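Local coordinates for starch synthase I (Hordeum vulgare, PDB 4HLN), which belongs to the plant starch synthases, glycosyltransferases of the GT-B fold, built from two Rossmann-like domains, at residues A[564-569]-A[600-604]; A[515-521]-A[539-544]. One frame throughout, in Å; residues are numbered along the deposited sequence.

Overall arrangement
The chain first closes interaction 2. The segment 515-521 follows helix 505-514, and the chain then runs through helix 529-536. Segment 539-544 returns beside 515-521 as the next strand. Only after that does interaction 1 open, so the two loops follow one another in series and neither nests nor crosses. In interaction 1 the loop 564-569 leads into strand 569-571, and helix 594-606 comes back to meet it after helix 576-592. The two contacts touch: W569 N is 3.0 Å from P541 O. Together they tie the 594-606 helix and its glycan-lined surface to the edge of the parallel sheet formed by strand 569-571 in the C-terminal domain.

Interaction 1: A[564-569]-A[600-604]; sequences EEGTGW and LMKRG. With GLC (alpha-D-glucopyranose), chain B.
R603 reaches from its helix to the loop and grips the carbonyl oxygen of G566. R603 NE donates to G566 O at 3.0 Å. It lies in the carbonyl plane, but G566 O itself is tilted 24° out of the guanidinium plane. NH1 of R603 adds a weak second bond to G566 O, so two N-H groups share one acceptor. The arginine chain is bent at chi2 and chi3 (chi3 61°), which turns the guanidinium back along its helix, between L600 and the loop. E564 O sits over the centre of one face of this group, and L600 CA lies against the opposite face, toward the rim. Water 1 lies at the guanidinium edge, in its plane. It accepts from R603 NH2 at 2.8 Å and donates to E564 OE2 at 2.7 Å. The opposite charges are thus linked through water, with E564 OE2 and R603 NH2 4.5 Å apart. The other oxygen, E564 OE1, bonds to S596 and to a further glucose.

L600 splits its two methyls between partners. L600 CD2 lies on the backbone, 3.4 Å from T567 C. L600 CD1 approaches the six-membered part of the W569 ring obliquely, 3.5 Å from W569 CH2, and the two side chains cross at about a right angle. The far edge of the same indole serves the glycan: W569 NE1 makes a weak hydrogen bond of 2.8 Å to glucose O6, an atom that lies at the ring edge in its plane. E564 and W569 both belong to this glycan pocket. G566 has a positive phi of 107°, a backbone shape that suits glycine.

The loop runs alongside helix 594-606 and leads into the edge of the sheet. W569 begins strand 569-571, which pairs with strand 540-544, and its ring also packs on helix 576-592. L600 and M601 of the helix rest on V540.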
# COMPACT_ATOMS: atom_id res chain seq x y z
N GLU A 564 -24.09 -12.68 -12.98
CA GLU A 564 -23.12 -11.60 -13.14
C GLU A 564 -22.21 -11.38 -11.93
O GLU A 564 -22.64 -11.49 -10.79
CB GLU A 564 -23.84 -10.31 -13.50
CG GLU A 564 -24.73 -10.43 -14.73
CD GLU A 564 -25.47 -9.15 -15.06
OE1 GLU A 564 -26.07 -9.06 -16.15
OE2 GLU A 564 -25.46 -8.22 -14.22
N GLU A 565 -20.94 -11.08 -12.20
CA GLU A 565 -19.95 -10.92 -11.15
C GLU A 565 -19.03 -9.74 -11.45
O GLU A 565 -18.95 -9.29 -12.60
CB GLU A 565 -19.11 -12.19 -11.01
CG GLU A 565 -19.92 -13.45 -10.77
CD GLU A 565 -19.06 -14.71 -10.81
OE1 GLU A 565 -17.85 -14.59 -10.54
OE2 GLU A 565 -19.61 -15.80 -11.10
N GLY A 566 -18.33 -9.26 -10.43
CA GLY A 566 -17.38 -8.18 -10.63
C GLY A 566 -17.85 -6.86 -10.08
O GLY A 566 -18.98 -6.74 -9.62
N THR A 567 -16.98 -5.85 -10.14
CA THR A 567 -17.23 -4.58 -9.47
C THR A 567 -16.82 -3.38 -10.30
O THR A 567 -17.13 -2.24 -9.95
CB THR A 567 -16.48 -4.50 -8.13
OG1 THR A 567 -15.15 -4.99 -8.29
CG2 THR A 567 -17.20 -5.31 -7.07
N GLY A 568 -16.10 -3.63 -11.39
CA GLY A 568 -15.67 -2.57 -12.28
C GLY A 568 -14.80 -3.16 -13.38
O GLY A 568 -14.93 -4.33 -13.70
N TRP A 569 -13.92 -2.36 -13.96
CA TRP A 569 -12.98 -2.90 -14.94
C TRP A 569 -11.54 -2.63 -14.58
O TRP A 569 -11.14 -1.48 -14.40
CB TRP A 569 -13.27 -2.34 -16.32
CG TRP A 569 -14.48 -2.93 -16.94
CD1 TRP A 569 -14.52 -3.99 -17.78
CD2 TRP A 569 -15.83 -2.49 -16.77
NE1 TRP A 569 -15.82 -4.25 -18.15
CE2 TRP A 569 -16.64 -3.34 -17.54
CE3 TRP A 569 -16.43 -1.46 -16.04
CZ2 TRP A 569 -18.03 -3.20 -17.60
CZ3 TRP A 569 -17.80 -1.33 -16.10
CH2 TRP A 569 -18.58 -2.19 -16.87
N LEU A 600 -23.35 -3.79 -10.87
CA LEU A 600 -21.95 -3.46 -10.62
C LEU A 600 -21.83 -2.49 -9.44
O LEU A 600 -20.91 -2.61 -8.62
CB LEU A 600 -21.32 -2.86 -11.87
CG LEU A 600 -20.74 -3.90 -12.83
CD1 LEU A 600 -20.61 -3.32 -14.22
CD2 LEU A 600 -19.40 -4.42 -12.32
N MET A 601 -22.75 -1.54 -9.38
CA MET A 601 -22.77 -0.56 -8.30
C MET A 601 -23.08 -1.20 -6.97
O MET A 601 -22.30 -1.11 -6.02
CB MET A 601 -23.79 0.54 -8.60
CG MET A 601 -23.49 1.33 -9.86
SD MET A 601 -24.92 2.24 -10.50
CE MET A 601 -25.29 3.41 -9.19
N LYS A 602 -24.24 -1.86 -6.90
CA LYS A 602 -24.68 -2.48 -5.66
C LYS A 602 -23.64 -3.45 -5.09
O LYS A 602 -23.45 -3.54 -3.87
CB LYS A 602 -26.05 -3.14 -5.86
CG LYS A 602 -27.18 -2.12 -6.10
CD LYS A 602 -28.58 -2.73 -6.03
CE LYS A 602 -29.66 -1.66 -6.05
NZ LYS A 602 -31.01 -2.21 -5.75
N ARG A 603 -22.94 -4.15 -5.98
CA ARG A 603 -21.88 -5.05 -5.54
C ARG A 603 -20.76 -4.26 -4.88
O ARG A 603 -20.26 -4.66 -3.82
CB ARG A 603 -21.37 -5.90 -6.71
CG ARG A 603 -21.63 -7.39 -6.52
CD ARG A 603 -22.41 -7.98 -7.67
NE ARG A 603 -21.70 -7.85 -8.93
CZ ARG A 603 -22.29 -7.62 -10.10
NH1 ARG A 603 -21.57 -7.51 -11.21
NH2 ARG A 603 -23.61 -7.49 -10.15
N GLY A 604 -20.38 -3.14 -5.48
CA GLY A 604 -19.34 -2.29 -4.91
C GLY A 604 -19.72 -1.77 -3.54
O GLY A 604 -18.92 -1.79 -2.59
C1 GLC B . -14.65 -10.54 -19.44
C2 GLC B . -15.76 -11.45 -19.93
C3 GLC B . -16.70 -10.72 -20.90
C4 GLC B . -17.07 -9.26 -20.56
C5 GLC B . -15.80 -8.57 -20.05
C6 GLC B . -16.04 -7.19 -19.46
O2 GLC B . -15.16 -12.56 -20.57
O3 GLC B . -17.89 -11.47 -20.99
O4 GLC B . -17.64 -8.72 -21.76
O5 GLC B . -15.23 -9.34 -19.01
O6 GLC B . -15.09 -6.30 -19.99
O HOH W 1 -23.73 -6.61 -12.84

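Interaction 2: A[515-521]-A[539-544]; sequences CDILLMP and TVPVVH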
# COMPACT_ATOMS: atom_id res chain seq x y z
N CYS A 515 -20.06 11.32 -10.19
CA CYS A 515 -19.62 10.56 -11.36
C CYS A 515 -20.17 9.15 -11.43
O CYS A 515 -20.48 8.53 -10.40
CB CYS A 515 -18.10 10.45 -11.40
SG CYS A 515 -17.26 12.02 -11.65
N ASP A 516 -20.24 8.63 -12.65
CA ASP A 516 -20.71 7.27 -12.88
C ASP A 516 -19.53 6.33 -12.85
O ASP A 516 -19.62 5.21 -12.35
CB ASP A 516 -21.44 7.19 -14.23
CG ASP A 516 -22.62 8.15 -14.31
OD1 ASP A 516 -23.51 8.07 -13.42
OD2 ASP A 516 -22.64 8.99 -15.23
N ILE A 517 -18.41 6.82 -13.37
CA ILE A 517 -17.16 6.07 -13.45
C ILE A 517 -16.03 6.89 -12.86
O ILE A 517 -15.98 8.10 -13.03
CB ILE A 517 -16.80 5.78 -14.91
CG1 ILE A 517 -17.91 4.97 -15.57
CG2 ILE A 517 -15.42 5.08 -15.02
CD1 ILE A 517 -17.72 4.82 -17.04
N LEU A 518 -15.12 6.21 -12.17
CA LEU A 518 -13.93 6.87 -11.67
C LEU A 518 -12.74 6.16 -12.27
O LEU A 518 -12.71 4.93 -12.33
CB LEU A 518 -13.88 6.80 -10.15
CG LEU A 518 -13.04 7.89 -9.50
CD1 LEU A 518 -13.81 9.20 -9.48
CD2 LEU A 518 -12.68 7.48 -8.08
N LEU A 519 -11.78 6.94 -12.72
CA LEU A 519 -10.65 6.39 -13.48
C LEU A 519 -9.33 6.47 -12.70
O LEU A 519 -8.89 7.55 -12.32
CB LEU A 519 -10.54 7.13 -14.81
CG LEU A 519 -9.37 6.78 -15.72
CD1 LEU A 519 -9.43 5.30 -16.07
CD2 LEU A 519 -9.42 7.66 -16.97
N MET A 520 -8.71 5.32 -12.47
CA MET A 520 -7.43 5.27 -11.78
C MET A 520 -6.38 4.57 -12.63
O MET A 520 -6.21 3.35 -12.55
CB MET A 520 -7.55 4.58 -10.41
CG MET A 520 -8.39 5.33 -9.38
SD MET A 520 -10.19 5.08 -9.50
CE MET A 520 -10.29 3.30 -9.38
N PRO A 521 -5.69 5.33 -13.48
CA PRO A 521 -4.60 4.77 -14.30
C PRO A 521 -3.23 4.77 -13.58
O PRO A 521 -2.22 5.09 -14.19
CB PRO A 521 -4.57 5.72 -15.51
CG PRO A 521 -5.04 7.03 -14.96
CD PRO A 521 -6.04 6.71 -13.86
N THR A 539 -19.80 4.25 -7.47
CA THR A 539 -19.13 4.76 -8.64
C THR A 539 -18.21 3.67 -9.15
O THR A 539 -17.34 3.19 -8.42
CB THR A 539 -18.34 6.03 -8.32
OG1 THR A 539 -19.25 7.00 -7.77
CG2 THR A 539 -17.68 6.60 -9.58
N VAL A 540 -18.43 3.26 -10.39
CA VAL A 540 -17.73 2.12 -10.93
C VAL A 540 -16.31 2.50 -11.32
O VAL A 540 -16.09 3.42 -12.10
CB VAL A 540 -18.46 1.50 -12.13
CG1 VAL A 540 -17.62 0.42 -12.76
CG2 VAL A 540 -19.78 0.92 -11.69
N PRO A 541 -15.34 1.79 -10.75
CA PRO A 541 -13.95 2.12 -11.00
C PRO A 541 -13.42 1.44 -12.25
O PRO A 541 -13.77 0.30 -12.55
CB PRO A 541 -13.24 1.57 -9.76
CG PRO A 541 -14.08 0.42 -9.32
CD PRO A 541 -15.50 0.84 -9.63
N VAL A 542 -12.58 2.17 -12.98
CA VAL A 542 -11.78 1.62 -14.06
C VAL A 542 -10.30 1.87 -13.73
O VAL A 542 -9.84 3.01 -13.65
CB VAL A 542 -12.12 2.27 -15.41
CG1 VAL A 542 -11.04 1.97 -16.45
CG2 VAL A 542 -13.49 1.80 -15.88
N VAL A 543 -9.56 0.80 -13.53
CA VAL A 543 -8.24 0.90 -12.94
C VAL A 543 -7.20 0.03 -13.65
O VAL A 543 -7.53 -1.03 -14.20
CB VAL A 543 -8.33 0.52 -11.45
CG1 VAL A 543 -8.93 -0.87 -11.30
CG2 VAL A 543 -6.97 0.60 -10.78
N HIS A 544 -5.95 0.49 -13.66
CA HIS A 544 -4.85 -0.33 -14.17
C HIS A 544 -4.58 -1.52 -13.26
O HIS A 544 -4.38 -1.35 -12.06
CB HIS A 544 -3.56 0.47 -14.29
CG HIS A 544 -2.36 -0.39 -14.55
ND1 HIS A 544 -1.09 -0.03 -14.18
CD2 HIS A 544 -2.25 -1.59 -15.16
CE1 HIS A 544 -0.24 -0.97 -14.55
NE2 HIS A 544 -0.92 -1.94 -15.14
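Strands 517-520 and 540-544 run parallel, their axes 4.6 Å apart at closest approach and inclined by 20°, joined by five backbone hydrogen bonds from V540 N to D516 O through to H544 N to M520 O. The straightest are V542 N to L518 O and M520 N to V542 O, both 2.8 Å.

On one face, V542 reaches across to both I517 and L519, one methyl to each. V542 CG2 meets I517 CG2 at 3.9 Å, and V542 CG1 meets L519 CD1 at 3.7 Å. On the other face M520 bends at chi2 and chi3 (83° and 57°), which turns its methyl across to the neighbouring strand. M520 CE touches P541 CB at 3.4 Å and lies 4.0 Å from V543 CB. Near the start, T539 CG2 packs on L518 CB, while T539 OG1 is hydrogen-bonded to T512 O and to K421.

Helix 529-536 packs on L518 and M520, and I517 and V540 face W597 of helix 594-606. The two strands and helix 529-536 form a beta-alpha-beta crossover within the six-stranded parallel sheet, as in the Rossmann-like C-terminal domain of GT-B glycosyltransferases.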